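Side-chain contacts in glucosamine--fructose-6-phosphate aminotransferase [isomerizing] (Francisella tularensis subsp. tularensis, PDB 3TBF), which probably makes glucosamine 6-phosphate from fructose 6-phosphate and glutamine, the C-terminal part here comprising two SIS domains: residues K312-K315 / E316-F320; M70-K73 / Y74-K78; D218-S221 / E222-D226; Q345-S348 / Y349-I353. All coordinates share one frame; numbering follows the deposited sequence.

Contact 1. Residues K312-K315 / E316-F320; sequences KAVK and ERVNF
Arg317 curls back over the turn and puts NH2 2.8 Å from the carbonyl O of Ala313, four residues earlier. Two torsions bring it there: CG lies beside the backbone N (chi1 -70°), and a bend at chi3 (-82°) swings the guanidinium toward the start of the turn. The oxygen sits at the guanidinium edge, and the N-H meets it within the carbonyl plane, though at a bent 146°. A water in the same guanidinium plane accepts from NE at 2.8 Å and donates to that same Ala313 O, so a direct and a water-mediated link together fix how the group is rotated. Val314 runs across the arginine at about a right angle, with CG1 4.0 Å from NH2.

The segment belongs to the loop between strands 305-311 and 324-328, neighbours in the parallel sheet of the second SIS domain. Here the chain makes tight turns, Val318 N bonding to Lys315 O and Arg317 N only weakly to Val314 O. A second water takes the N-H of Glu316 at 2.9 Å and donates a hydrogen bond to Lys312 O.

Val318 is the inward-facing member: CG2 lies beside the backbone N and rests 3.6 Å from Val314 O, while the side chain packs on Leu308 and Val310 of strand 305-311. Val314, also buried, covers Leu289 at the start of helix 289-301, and the Arg317 side chain touches that same leucine.

Contact 2. Residues M70-K73 / Y74-K78; sequences MTAK and YWIEK
Tyr74 leans back along its own helix toward Met70 (a selenomethionine) and Thr71. Its CB lies 3.5 Å from Thr71 O, the oxygen that also accepts the Tyr74 N-H. With CG beside the backbone N (chi1 -76°), the ring runs back toward the preceding turn, where CD1 comes within 3.3 Å of Met70 O. CE1 follows at 3.6 Å from Met70 O, so this carbonyl lies at the ring edge, in its plane. Beyond, OH forms a hydrogen bond with Glu91 of the second subunit.

On a neighbouring strip of the helix, Lys73 and Glu77, four residues apart, run abreast in the same direction. Lys73 NZ and Glu77 OE2, 4.5 Å apart, are too far for a salt bridge; instead they share a residue, NZ bonding to Cys84 O and OE2 to Cys84 N. Glu77 OE1 makes a salt bridge to Arg95 and accepts the Val98 N-H, both of the second subunit. Thr71 CG2 covers one face of the Trp75 indole, while Ala72 CB touches both Trp75 CE3 and Ile76 CD1.

Helix 63-80, the crossover between parallel strands 56-61 and 84-88, thus has Thr71, Ala72, Trp75 and Ile76 against helix 165-184, with Met70 and Thr71 also on helix 238-253, and Tyr74 and Glu77 at the dimer interface.

Contact 3. Residues D218-S221 / E222-D226; sequences DQIS and EYFSD
Tyr223 N and Phe224 N bond back to Ile220 O and Ser221 O, at 2.9 and 3.0 Å, so helix 214-221 passes into a 3-10 turn at 222-224. Both donors stand well above the planes of their carbonyls, as the tighter winding brings about.

Phe224 follows this winding: the ring turns its edge to Ser221 O and Ile220 O, with CD1 3.9 Å from Ser221 O, and CE1 reaches Ile220 CG2 at 4.4 Å. Tyr223 begins close by, its CB 3.2 Å from Ile220 O, but CG points opposite the backbone N (chi1 -178°) and carries the ring off to cation-pi contacts with Lys227 and Lys305. Glu222 bends at chi2 until OE1 is 3.2 Å from Gln219 O; both are acceptors, so nothing bonds there. The serines grip the backbone instead. Ser221 OG donates to Asp218 O at 2.7 Å, and Ser225 OG and N both donate to Glu222 O, closing the turn.

Beyond these residues the chain leads into strand 229-234. Ile220 faces strand 324-328, Tyr223 and Phe224 lie on strand 278-283, and Asp218, Ser221 and Ser225 pack against helix 335-355.

Contact 4. Residues Q345-S348 / Y349-I353; sequences QLLS and YHVAI
Tyr349 N donates to Gln345 O at 3.0 Å, and Ser348 OG donates to the same oxygen, giving that carbonyl two grips. The Tyr349 side chain then turns from the preceding residues: CG stands opposite the backbone N (chi1 172°), and the ring runs to His12, whose ND1 is hydrogen-bonded to OH.

His350 comes next, its N-H pointing almost straight at Leu346 O (178°). The side chain folds beside its own backbone N, which lays CD2 3.2 Å from that same oxygen. Tyr349 CD2 sits over the centre of the imidazole, 3.7 Å above its plane, while His350 CE1 lies at the tyrosine's edge, in the plane of that ring. NE2 is held by Asp214 OD1, so this ring packing and the hydrogen bond together fix the imidazole's turn.

Val351 fits tightly against the preceding turn, CG2 only 3.1 Å from Leu347 O and 3.9 Å from Leu347 CD1; the two side chains extend together, one beside the other. Ala352 has its CB 3.3 Å from Ser348 O, its N-H bound to that atom. Ile353 closes the walk, laying CG1 on one face of the Tyr349 ring, toward its rim.

An unbroken ladder of i to i+4 bonds, with side chains packed along it, is classic alpha-helix; here it belongs to helix 335-355 of the second SIS domain, an alpha/beta fold around a parallel sheet, and the helix packs on helices 13-19, 214-221 and 238-253.

How the contacts relate
Contacts 2 and 4 are buried stretches of long helices, one in each SIS domain, whereas contacts 1 and 3 lie farther out, each about 24 Å from the chain's centre, and are only partly buried. Contacts 3 and 4 touch, their centres about 9 Å apart: Ser221 and Asp218 pack on His350, while Ser221 and Phe224 meet Val351. Contact 2 stands alone in the first domain and is the one whose polar ends reach the second subunit. Contact 1, at the outer edge of the second domain, relies on waters and an arginine on backbone oxygen; contact 3 uses serine hydroxyls at a helix end, and contact 4 adds ring packing to regular helical bonds.

Contact 1. Residues K312-K315 / E316-F320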
loop_
_atom_site.group_PDB
_atom_site.type_symbol
_atom_site.label_atom_id
_atom_site.label_comp_id
_atom_site.label_asym_id
_atom_site.label_seq_id
_atom_site.Cartn_x
_atom_site.Cartn_y
_atom_site.Cartn_z
ATOM N N LYS A 312 0.288 3.959 28.174
ATOM C CA LYS A 312 -0.111 4.556 29.470
ATOM C C LYS A 312 0.321 6.016 29.573
ATOM O O LYS A 312 -0.422 6.826 30.080
ATOM C CB LYS A 312 0.472 3.785 30.663
ATOM C CG LYS A 312 -0.023 2.291 30.802
ATOM C CD LYS A 312 0.624 1.593 32.013
ATOM C CE LYS A 312 -0.343 0.687 32.823
ATOM N NZ LYS A 312 0.441 -0.235 33.791
ATOM N N ALA A 313 1.506 6.331 29.039
ATOM C CA ALA A 313 2.057 7.694 29.043
ATOM C C ALA A 313 1.280 8.731 28.209
ATOM O O ALA A 313 1.651 9.893 28.225
ATOM C CB ALA A 313 3.539 7.677 28.596
ATOM N N VAL A 314 0.218 8.346 27.510
ATOM C CA VAL A 314 -0.561 9.316 26.750
ATOM C C VAL A 314 -2.011 9.234 27.114
ATOM O O VAL A 314 -2.789 10.009 26.622
ATOM C CB VAL A 314 -0.386 9.145 25.173
ATOM C CG1 VAL A 314 1.122 9.266 24.785
ATOM C CG2 VAL A 314 -1.044 7.822 24.657
ATOM N N LYS A 315 -2.380 8.351 28.037
ATOM C CA LYS A 315 -3.803 8.080 28.300
ATOM C C LYS A 315 -4.599 9.266 28.839
ATOM O O LYS A 315 -5.801 9.403 28.584
ATOM C CB LYS A 315 -3.940 6.930 29.267
ATOM C CG LYS A 315 -5.286 6.259 29.205
ATOM C CD LYS A 315 -6.197 6.682 30.334
ATOM C CE LYS A 315 -7.668 6.400 29.985
ATOM N NZ LYS A 315 -8.160 5.112 30.528
ATOM N N GLU A 316 -3.923 10.112 29.595
ATOM C CA GLU A 316 -4.535 11.321 30.133
ATOM C C GLU A 316 -4.937 12.276 29.030
ATOM O O GLU A 316 -5.951 12.953 29.135
ATOM C CB GLU A 316 -3.566 12.025 31.062
ATOM C CG GLU A 316 -4.079 12.098 32.484
ATOM C CD GLU A 316 -4.367 10.719 33.078
ATOM O OE1 GLU A 316 -5.481 10.190 32.801
ATOM O OE2 GLU A 316 -3.480 10.186 33.814
ATOM N N ARG A 317 -4.143 12.317 27.966
ATOM C CA ARG A 317 -4.452 13.115 26.777
ATOM C C ARG A 317 -5.507 12.503 25.844
ATOM O O ARG A 317 -5.929 13.132 24.886
ATOM C CB ARG A 317 -3.148 13.429 26.039
ATOM C CG ARG A 317 -2.288 14.426 26.827
ATOM C CD ARG A 317 -0.861 14.532 26.331
ATOM N NE ARG A 317 0.027 13.483 26.842
ATOM C CZ ARG A 317 1.328 13.390 26.537
ATOM N NH1 ARG A 317 1.892 14.281 25.723
ATOM N NH2 ARG A 317 2.083 12.413 27.042
ATOM N N VAL A 318 -5.968 11.302 26.151
ATOM C CA VAL A 318 -6.925 10.629 25.306
ATOM C C VAL A 318 -8.319 10.664 25.905
ATOM O O VAL A 318 -8.659 9.855 26.763
ATOM C CB VAL A 318 -6.513 9.173 25.053
ATOM C CG1 VAL A 318 -7.672 8.436 24.466
ATOM C CG2 VAL A 318 -5.276 9.116 24.163
ATOM N N ASN A 319 -9.137 11.573 25.394
ATOM C CA ASN A 319 -10.491 11.753 25.865
ATOM C C ASN A 319 -11.539 11.784 24.726
ATOM O O ASN A 319 -11.679 12.791 24.031
ATOM C CB ASN A 319 -10.535 13.043 26.682
ATOM C CG ASN A 319 -9.463 13.070 27.796
ATOM O OD1 ASN A 319 -8.509 13.860 27.743
ATOM N ND2 ASN A 319 -9.602 12.176 28.788
ATOM N N PHE A 320 -12.281 10.684 24.555
ATOM C CA PHE A 320 -13.421 10.624 23.626
ATOM C C PHE A 320 -14.664 10.057 24.286
ATOM O O PHE A 320 -14.648 8.922 24.758
ATOM C CB PHE A 320 -13.057 9.803 22.379
ATOM C CG PHE A 320 -11.895 10.366 21.632
ATOM C CD1 PHE A 320 -12.081 11.339 20.698
ATOM C CD2 PHE A 320 -10.598 9.963 21.923
ATOM C CE1 PHE A 320 -11.009 11.889 20.019
ATOM C CE2 PHE A 320 -9.511 10.523 21.247
ATOM C CZ PHE A 320 -9.727 11.492 20.298
HETATM O O HOH W 1 -1.086 9.535 30.122
HETATM O O HOH W 2 -0.839 11.892 28.932
#

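Contact 2. Residues M70-K73 / Y74-K78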
loop_
_atom_site.group_PDB
_atom_site.type_symbol
_atom_site.label_atom_id
_atom_site.label_comp_id
_atom_site.label_asym_id
_atom_site.label_seq_id
_atom_site.Cartn_x
_atom_site.Cartn_y
_atom_site.Cartn_z
HETATM N N MSE A 70 7.233 -3.746 5.878
HETATM C CA MSE A 70 6.814 -2.360 5.925
HETATM C C MSE A 70 7.127 -1.700 7.263
HETATM O O MSE A 70 7.501 -0.517 7.323
HETATM C CB MSE A 70 5.298 -2.274 5.680
HETATM C CG MSE A 70 4.940 -2.329 4.226
HETATM SE SE MSE A 70 2.987 -2.077 3.982
HETATM C CE MSE A 70 2.871 -0.182 4.577
ATOM N N THR A 71 6.979 -2.452 8.352
ATOM C CA THR A 71 7.270 -1.869 9.651
ATOM C C THR A 71 8.761 -1.579 9.668
ATOM O O THR A 71 9.216 -0.501 10.019
ATOM C CB THR A 71 6.897 -2.828 10.758
ATOM O OG1 THR A 71 5.550 -3.291 10.574
ATOM C CG2 THR A 71 7.006 -2.175 12.073
ATOM N N ALA A 72 9.531 -2.548 9.242
ATOM C CA ALA A 72 10.990 -2.488 9.362
ATOM C C ALA A 72 11.611 -1.360 8.546
ATOM O O ALA A 72 12.718 -0.905 8.816
ATOM C CB ALA A 72 11.595 -3.843 8.866
ATOM N N LYS A 73 10.944 -0.961 7.477
ATOM C CA LYS A 73 11.506 0.072 6.631
ATOM C C LYS A 73 11.665 1.351 7.469
ATOM O O LYS A 73 12.642 2.068 7.316
ATOM C CB LYS A 73 10.634 0.274 5.396
ATOM C CG LYS A 73 10.711 1.667 4.784
ATOM C CD LYS A 73 9.884 1.814 3.517
ATOM C CE LYS A 73 10.305 3.100 2.782
ATOM N NZ LYS A 73 10.001 3.075 1.378
ATOM N N TYR A 74 10.730 1.623 8.362
ATOM C CA TYR A 74 10.797 2.849 9.148
ATOM C C TYR A 74 12.091 2.781 9.961
ATOM O O TYR A 74 12.841 3.771 10.028
ATOM C CB TYR A 74 9.583 2.991 10.062
ATOM C CG TYR A 74 8.325 3.416 9.353
ATOM C CD1 TYR A 74 7.578 2.513 8.627
ATOM C CD2 TYR A 74 7.845 4.721 9.436
ATOM C CE1 TYR A 74 6.374 2.893 7.942
ATOM C CE2 TYR A 74 6.653 5.113 8.775
ATOM C CZ TYR A 74 5.927 4.184 8.022
ATOM O OH TYR A 74 4.751 4.550 7.350
ATOM N N TRP A 75 12.365 1.608 10.551
ATOM C CA TRP A 75 13.517 1.414 11.466
ATOM C C TRP A 75 14.813 1.507 10.656
ATOM O O TRP A 75 15.752 2.161 11.074
ATOM C CB TRP A 75 13.493 0.023 12.117
ATOM C CG TRP A 75 12.435 -0.225 13.076
ATOM C CD1 TRP A 75 11.835 0.691 13.884
ATOM C CD2 TRP A 75 11.887 -1.504 13.434
ATOM N NE1 TRP A 75 10.924 0.063 14.713
ATOM C CE2 TRP A 75 10.952 -1.284 14.469
ATOM C CE3 TRP A 75 12.095 -2.796 12.986
ATOM C CZ2 TRP A 75 10.212 -2.316 15.058
ATOM C CZ3 TRP A 75 11.356 -3.844 13.582
ATOM C CH2 TRP A 75 10.424 -3.584 14.613
ATOM N N ILE A 76 14.838 0.847 9.509
ATOM C CA ILE A 76 16.042 0.788 8.700
ATOM C C ILE A 76 16.496 2.142 8.202
ATOM O O ILE A 76 17.665 2.477 8.273
ATOM C CB ILE A 76 15.910 -0.133 7.509
ATOM C CG1 ILE A 76 15.815 -1.583 7.980
ATOM C CG2 ILE A 76 17.135 0.032 6.638
ATOM C CD1 ILE A 76 15.333 -2.542 6.975
ATOM N N GLU A 77 15.562 2.907 7.676
ATOM C CA GLU A 77 15.853 4.243 7.224
ATOM C C GLU A 77 16.252 5.173 8.354
ATOM O O GLU A 77 17.229 5.880 8.238
ATOM C CB GLU A 77 14.652 4.766 6.426
ATOM C CG GLU A 77 14.494 3.976 5.116
ATOM C CD GLU A 77 14.043 4.800 3.886
ATOM O OE1 GLU A 77 13.639 5.995 4.059
ATOM O OE2 GLU A 77 14.117 4.206 2.759
ATOM N N LYS A 78 15.532 5.120 9.458
ATOM C CA LYS A 78 15.752 6.024 10.553
ATOM C C LYS A 78 17.023 5.725 11.343
ATOM O O LYS A 78 17.750 6.653 11.661
ATOM C CB LYS A 78 14.558 5.965 11.529
ATOM C CG LYS A 78 14.748 6.768 12.803
ATOM C CD LYS A 78 13.415 6.970 13.576
ATOM C CE LYS A 78 13.676 7.740 14.856
ATOM N NZ LYS A 78 12.440 7.947 15.655
#

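Contact 3. Residues D218-S221 / E222-D226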
loop_
_atom_site.group_PDB
_atom_site.type_symbol
_atom_site.label_atom_id
_atom_site.label_comp_id
_atom_site.label_asym_id
_atom_site.label_seq_id
_atom_site.Cartn_x
_atom_site.Cartn_y
_atom_site.Cartn_z
ATOM N N ASP A 218 -11.738 -9.828 25.589
ATOM C CA ASP A 218 -12.858 -10.745 25.498
ATOM C C ASP A 218 -14.180 -10.022 25.697
ATOM O O ASP A 218 -15.045 -10.123 24.854
ATOM C CB ASP A 218 -12.726 -11.889 26.506
ATOM C CG ASP A 218 -13.669 -13.035 26.203
ATOM O OD1 ASP A 218 -14.467 -12.909 25.265
ATOM O OD2 ASP A 218 -13.602 -14.072 26.895
ATOM N N GLN A 219 -14.322 -9.269 26.783
ATOM C CA GLN A 219 -15.529 -8.481 27.038
ATOM C C GLN A 219 -15.892 -7.538 25.880
ATOM O O GLN A 219 -17.021 -7.508 25.469
ATOM C CB GLN A 219 -15.368 -7.623 28.281
ATOM C CG GLN A 219 -15.308 -8.370 29.608
ATOM C CD GLN A 219 -14.737 -7.470 30.760
ATOM O OE1 GLN A 219 -14.795 -6.225 30.679
ATOM N NE2 GLN A 219 -14.186 -8.104 31.821
ATOM N N ILE A 220 -14.928 -6.767 25.390
ATOM C CA ILE A 220 -15.089 -5.850 24.251
ATOM C C ILE A 220 -15.576 -6.532 22.953
ATOM O O ILE A 220 -16.421 -6.032 22.213
ATOM C CB ILE A 220 -13.726 -5.250 23.904
ATOM C CG1 ILE A 220 -13.305 -4.193 24.908
ATOM C CG2 ILE A 220 -13.736 -4.620 22.547
ATOM C CD1 ILE A 220 -11.948 -3.573 24.498
ATOM N N SER A 221 -15.013 -7.686 22.673
ATOM C CA SER A 221 -15.292 -8.376 21.444
ATOM C C SER A 221 -16.790 -8.674 21.186
ATOM O O SER A 221 -17.165 -8.906 20.019
ATOM C CB SER A 221 -14.480 -9.668 21.402
ATOM O OG SER A 221 -15.061 -10.654 22.214
ATOM N N GLU A 222 -17.629 -8.683 22.227
ATOM C CA GLU A 222 -19.083 -8.887 22.034
ATOM C C GLU A 222 -19.668 -7.800 21.114
ATOM O O GLU A 222 -20.555 -8.074 20.312
ATOM C CB GLU A 222 -19.837 -8.874 23.367
ATOM C CG GLU A 222 -19.598 -10.136 24.239
ATOM C CD GLU A 222 -19.627 -9.889 25.798
ATOM O OE1 GLU A 222 -19.830 -8.737 26.265
ATOM O OE2 GLU A 222 -19.435 -10.874 26.570
ATOM N N TYR A 223 -19.134 -6.581 21.230
ATOM C CA TYR A 223 -19.486 -5.480 20.349
ATOM C C TYR A 223 -19.420 -5.857 18.842
ATOM O O TYR A 223 -20.134 -5.267 18.047
ATOM C CB TYR A 223 -18.616 -4.243 20.653
ATOM C CG TYR A 223 -18.950 -3.051 19.802
ATOM C CD1 TYR A 223 -20.076 -2.271 20.063
ATOM C CD2 TYR A 223 -18.153 -2.708 18.708
ATOM C CE1 TYR A 223 -20.392 -1.176 19.255
ATOM C CE2 TYR A 223 -18.472 -1.609 17.896
ATOM C CZ TYR A 223 -19.593 -0.868 18.174
ATOM O OH TYR A 223 -19.904 0.193 17.353
ATOM N N PHE A 224 -18.625 -6.857 18.459
ATOM C CA PHE A 224 -18.386 -7.123 17.048
ATOM C C PHE A 224 -19.320 -8.195 16.491
ATOM O O PHE A 224 -19.262 -8.508 15.285
ATOM C CB PHE A 224 -16.928 -7.514 16.764
ATOM C CG PHE A 224 -15.935 -6.371 16.880
ATOM C CD1 PHE A 224 -15.563 -5.884 18.113
ATOM C CD2 PHE A 224 -15.336 -5.824 15.746
ATOM C CE1 PHE A 224 -14.642 -4.877 18.249
ATOM C CE2 PHE A 224 -14.406 -4.796 15.850
ATOM C CZ PHE A 224 -14.058 -4.312 17.112
ATOM N N SER A 225 -20.199 -8.745 17.323
ATOM C CA SER A 225 -20.980 -9.924 16.883
ATOM C C SER A 225 -21.887 -9.663 15.686
ATOM O O SER A 225 -22.071 -10.548 14.866
ATOM C CB SER A 225 -21.818 -10.498 18.030
ATOM O OG SER A 225 -22.640 -9.493 18.579
ATOM N N ASP A 226 -22.447 -8.459 15.604
ATOM C CA ASP A 226 -23.314 -8.088 14.490
ATOM C C ASP A 226 -22.655 -7.170 13.444
ATOM O O ASP A 226 -23.356 -6.637 12.573
ATOM C CB ASP A 226 -24.607 -7.443 14.996
ATOM C CG ASP A 226 -24.373 -6.099 15.671
ATOM O OD1 ASP A 226 -23.208 -5.714 15.916
ATOM O OD2 ASP A 226 -25.384 -5.418 15.968
#

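Contact 4. Residues Q345-S348 / Y349-I353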
loop_
_atom_site.group_PDB
_atom_site.type_symbol
_atom_site.label_atom_id
_atom_site.label_comp_id
_atom_site.label_asym_id
_atom_site.label_seq_id
_atom_site.Cartn_x
_atom_site.Cartn_y
_atom_site.Cartn_z
ATOM N N GLN A 345 -4.038 -9.122 18.059
ATOM C CA GLN A 345 -4.164 -10.567 17.803
ATOM C C GLN A 345 -5.247 -11.103 18.693
ATOM O O GLN A 345 -6.027 -11.927 18.257
ATOM C CB GLN A 345 -2.893 -11.335 18.082
ATOM C CG GLN A 345 -1.712 -10.844 17.359
ATOM C CD GLN A 345 -0.422 -11.398 17.907
ATOM O OE1 GLN A 345 -0.246 -11.568 19.126
ATOM N NE2 GLN A 345 0.492 -11.722 16.997
ATOM N N LEU A 346 -5.285 -10.649 19.943
ATOM C CA LEU A 346 -6.282 -11.134 20.893
ATOM C C LEU A 346 -7.692 -10.721 20.465
ATOM O O LEU A 346 -8.653 -11.478 20.592
ATOM C CB LEU A 346 -5.975 -10.632 22.286
ATOM C CG LEU A 346 -4.805 -11.304 23.035
ATOM C CD1 LEU A 346 -4.546 -10.686 24.435
ATOM C CD2 LEU A 346 -5.032 -12.760 23.230
ATOM N N LEU A 347 -7.798 -9.546 19.892
ATOM C CA LEU A 347 -9.054 -9.058 19.421
ATOM C C LEU A 347 -9.556 -9.963 18.362
ATOM O O LEU A 347 -10.741 -10.314 18.338
ATOM C CB LEU A 347 -8.907 -7.659 18.858
ATOM C CG LEU A 347 -10.244 -6.987 18.415
ATOM C CD1 LEU A 347 -11.305 -6.939 19.538
ATOM C CD2 LEU A 347 -10.009 -5.596 17.829
ATOM N N SER A 348 -8.678 -10.336 17.454
ATOM C CA SER A 348 -9.129 -11.112 16.334
ATOM C C SER A 348 -9.472 -12.513 16.781
ATOM O O SER A 348 -10.398 -13.111 16.248
ATOM C CB SER A 348 -8.104 -11.140 15.178
ATOM O OG SER A 348 -7.063 -12.068 15.483
ATOM N N TYR A 349 -8.750 -13.026 17.768
ATOM C CA TYR A 349 -9.093 -14.320 18.339
ATOM C C TYR A 349 -10.475 -14.314 18.952
ATOM O O TYR A 349 -11.312 -15.119 18.596
ATOM C CB TYR A 349 -8.068 -14.764 19.374
ATOM C CG TYR A 349 -8.504 -16.008 20.116
ATOM C CD1 TYR A 349 -8.347 -17.286 19.557
ATOM C CD2 TYR A 349 -9.098 -15.908 21.392
ATOM C CE1 TYR A 349 -8.755 -18.441 20.252
ATOM C CE2 TYR A 349 -9.523 -17.048 22.081
ATOM C CZ TYR A 349 -9.351 -18.314 21.504
ATOM O OH TYR A 349 -9.785 -19.407 22.198
ATOM N N HIS A 350 -10.734 -13.409 19.865
ATOM C CA HIS A 350 -12.044 -13.395 20.492
ATOM C C HIS A 350 -13.227 -13.077 19.569
ATOM O O HIS A 350 -14.309 -13.627 19.762
ATOM C CB HIS A 350 -12.044 -12.435 21.643
ATOM C CG HIS A 350 -11.205 -12.903 22.777
ATOM N ND1 HIS A 350 -11.481 -14.056 23.479
ATOM C CD2 HIS A 350 -10.083 -12.389 23.322
ATOM C CE1 HIS A 350 -10.578 -14.214 24.433
ATOM N NE2 HIS A 350 -9.722 -13.211 24.361
ATOM N N VAL A 351 -13.032 -12.219 18.556
ATOM C CA VAL A 351 -14.120 -11.887 17.674
ATOM C C VAL A 351 -14.422 -13.103 16.823
ATOM O O VAL A 351 -15.580 -13.376 16.511
ATOM C CB VAL A 351 -13.786 -10.669 16.865
ATOM C CG1 VAL A 351 -14.772 -10.460 15.699
ATOM C CG2 VAL A 351 -13.726 -9.498 17.805
ATOM N N ALA A 352 -13.386 -13.883 16.530
ATOM C CA ALA A 352 -13.561 -15.136 15.793
ATOM C C ALA A 352 -14.400 -16.104 16.580
ATOM O O ALA A 352 -15.294 -16.745 16.024
ATOM C CB ALA A 352 -12.229 -15.769 15.456
ATOM N N ILE A 353 -14.145 -16.201 17.870
ATOM C CA ILE A 353 -14.962 -17.081 18.706
ATOM C C ILE A 353 -16.432 -16.622 18.747
ATOM O O ILE A 353 -17.340 -17.412 18.504
ATOM C CB ILE A 353 -14.441 -17.191 20.123
ATOM C CG1 ILE A 353 -13.018 -17.757 20.109
ATOM C CG2 ILE A 353 -15.366 -18.094 20.971
ATOM C CD1 ILE A 353 -12.907 -19.087 19.527
#